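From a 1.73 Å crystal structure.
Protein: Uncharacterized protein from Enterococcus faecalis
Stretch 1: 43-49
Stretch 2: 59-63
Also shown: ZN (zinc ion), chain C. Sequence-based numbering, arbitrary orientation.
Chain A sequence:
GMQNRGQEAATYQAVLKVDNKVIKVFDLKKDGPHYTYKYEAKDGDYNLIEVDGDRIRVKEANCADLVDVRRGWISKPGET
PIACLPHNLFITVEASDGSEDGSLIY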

# COMPACT_ATOMS: atom_id res chain seq x y z
N ASP A 43 -9.76 9.46 -13.36
CA ASP A 43 -8.95 9.48 -14.59
C ASP A 43 -8.42 8.11 -15.03
O ASP A 43 -7.79 8.01 -16.08
N GLY A 44 -8.67 7.07 -14.24
CA GLY A 44 -8.29 5.71 -14.63
C GLY A 44 -7.00 5.22 -13.99
O GLY A 44 -6.71 4.03 -14.01
N ASP A 45 -6.22 6.13 -13.41
CA ASP A 45 -5.02 5.73 -12.69
C ASP A 45 -5.43 4.82 -11.54
O ASP A 45 -6.38 5.12 -10.83
N TYR A 46 -4.73 3.69 -11.39
CA TYR A 46 -5.06 2.76 -10.33
C TYR A 46 -3.85 2.03 -9.77
O TYR A 46 -2.81 1.92 -10.43
N ASN A 47 -4.01 1.59 -8.53
CA ASN A 47 -3.05 0.76 -7.84
C ASN A 47 -3.85 -0.23 -7.03
O ASN A 47 -4.77 0.16 -6.30
N LEU A 48 -3.51 -1.50 -7.17
CA LEU A 48 -4.19 -2.56 -6.44
C LEU A 48 -3.35 -2.98 -5.25
O LEU A 48 -2.26 -3.52 -5.41
N ILE A 49 -3.88 -2.73 -4.05
CA ILE A 49 -3.20 -3.08 -2.81
C ILE A 49 -3.57 -4.52 -2.45
O ILE A 49 -4.73 -4.94 -2.60
N LYS A 59 0.02 -4.92 -5.76
CA LYS A 59 0.05 -6.11 -6.61
C LYS A 59 0.09 -5.77 -8.09
O LYS A 59 0.68 -6.49 -8.90
N GLU A 60 -0.56 -4.67 -8.45
CA GLU A 60 -0.81 -4.33 -9.83
C GLU A 60 -1.05 -2.82 -9.90
O GLU A 60 -1.57 -2.23 -8.95
N ALA A 61 -0.65 -2.21 -11.02
CA ALA A 61 -0.87 -0.77 -11.24
C ALA A 61 -0.72 -0.43 -12.72
O ALA A 61 -0.25 -1.26 -13.49
N ASN A 62 -1.13 0.78 -13.11
CA ASN A 62 -0.97 1.24 -14.51
C ASN A 62 -0.19 2.54 -14.64
O ASN A 62 -0.36 3.28 -15.61
N CYS A 63 0.67 2.81 -13.67
CA CYS A 63 1.64 3.88 -13.80
C CYS A 63 2.69 3.49 -14.84
O CYS A 63 2.77 2.33 -15.24

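The most unusual feature of this contact is a side chain that does the work of backbone. Where the antiparallel pairing of 46-49 with 59-61 runs out, the amide of Asn-62 (chi1 p, 64°) lies along the other stretch and bonds to its main chain twice: Asn-62 OD1 accepts from Tyr-46 N at 2.9 Å, and Asn-62 ND2 donates to Gly-44 O at 3.0 Å. Asparagine suits the place because its carboxamide offers an acceptor and a donor side by side, at the end of one short side chain. The main-chain bond from Asn-62 N to Tyr-46 O, at 3.4 Å, is weak.

Gly-44 has a positive phi of 100°, where a CB would jam against the preceding carbonyl oxygen. Next to it, Asp-43 OD1 accepts from Asp-45 N at 2.8 Å, bracing the turn within its own stretch. One water donates to Asn-62 O at 2.9 Å and, weakly, to Asp-45 OD1 at 3.0 Å, linking the two loops.

Tyr-46 adopts chi1 p (83°). Its CB points sideways, yet the long ring reaches across, one face covering Asn-62 N and Ala-61 C, while the hydroxyl OH donates to Glu-60 OE2 at 2.6 Å. Glu-60, with chi1 and chi2 both t, is extended enough to meet it.

Leu-48 (t, p) shares its sheet face with Glu-60, their CB atoms 4.1 Å apart; Leu-48 CD2 also lies 4.4 Å from Lys-59 CD, aliphatic against aliphatic, while the all-t lysine carries its charged end away. On the face of Asn-47 and Ala-61 the methyl of alanine takes little room: Asn-47 ND2 is 3.6 Å from Ala-61 CB, and the Asn-47 amide (chi1 m) finds its hydrogen bonds elsewhere in the structure. Beyond the pairing, Cys-63 SG binds zinc at 2.3 Å, a thiolate role natural to cysteine, beside a water ligand.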

# COMPACT_ATOMS: atom_id res chain seq x y z
CB ASP A 43 -7.78 10.49 -14.47
CG ASP A 43 -6.75 10.11 -13.41
OD1 ASP A 43 -6.65 8.92 -13.05
OD2 ASP A 43 -6.03 11.02 -12.94
CB ASP A 45 -4.27 6.95 -12.16
CG ASP A 45 -3.57 7.71 -13.27
OD1 ASP A 45 -3.65 7.30 -14.45
OD2 ASP A 45 -2.93 8.73 -12.95
CB TYR A 46 -6.11 1.74 -10.80
CG TYR A 46 -5.56 0.57 -11.58
CD1 TYR A 46 -5.35 0.66 -12.94
CD2 TYR A 46 -5.28 -0.64 -10.95
CE1 TYR A 46 -4.86 -0.41 -13.66
CE2 TYR A 46 -4.77 -1.72 -11.66
CZ TYR A 46 -4.56 -1.60 -13.02
OH TYR A 46 -4.06 -2.67 -13.74
CB ASN A 47 -2.20 1.57 -6.88
CG ASN A 47 -1.48 2.70 -7.56
OD1 ASN A 47 -2.08 3.72 -7.88
ND2 ASN A 47 -0.19 2.54 -7.78
CB LEU A 48 -4.46 -3.74 -7.37
CG LEU A 48 -5.29 -4.87 -6.75
CD1 LEU A 48 -6.70 -4.39 -6.43
CD2 LEU A 48 -5.32 -6.05 -7.71
CB ILE A 49 -3.56 -2.09 -1.67
CG1 ILE A 49 -2.84 -0.74 -1.84
CG2 ILE A 49 -3.19 -2.66 -0.31
CD1 ILE A 49 -3.16 0.01 -3.10
CB LYS A 59 -1.20 -6.97 -6.33
CG LYS A 59 -1.24 -8.27 -7.11
CD LYS A 59 -2.39 -9.14 -6.67
CE LYS A 59 -2.50 -10.38 -7.53
NZ LYS A 59 -3.63 -11.22 -7.08
CB GLU A 60 -2.04 -5.11 -10.32
CG GLU A 60 -2.40 -4.91 -11.79
CD GLU A 60 -3.68 -5.64 -12.18
OE1 GLU A 60 -3.89 -6.79 -11.72
OE2 GLU A 60 -4.48 -5.07 -12.95
CB ALA A 61 0.12 0.04 -10.42
CB ASN A 62 -2.32 1.38 -15.20
CG ASN A 62 -3.21 2.44 -14.57
OD1 ASN A 62 -2.88 3.02 -13.53
ND2 ASN A 62 -4.34 2.69 -15.20
CB CYS A 63 2.31 4.16 -12.46
SG CYS A 63 3.09 2.70 -11.75
ZN ZN C . 3.52 3.37 -9.63
O HOH W 1 -1.05 5.95 -14.82
O HOH W 2 5.38 4.05 -9.75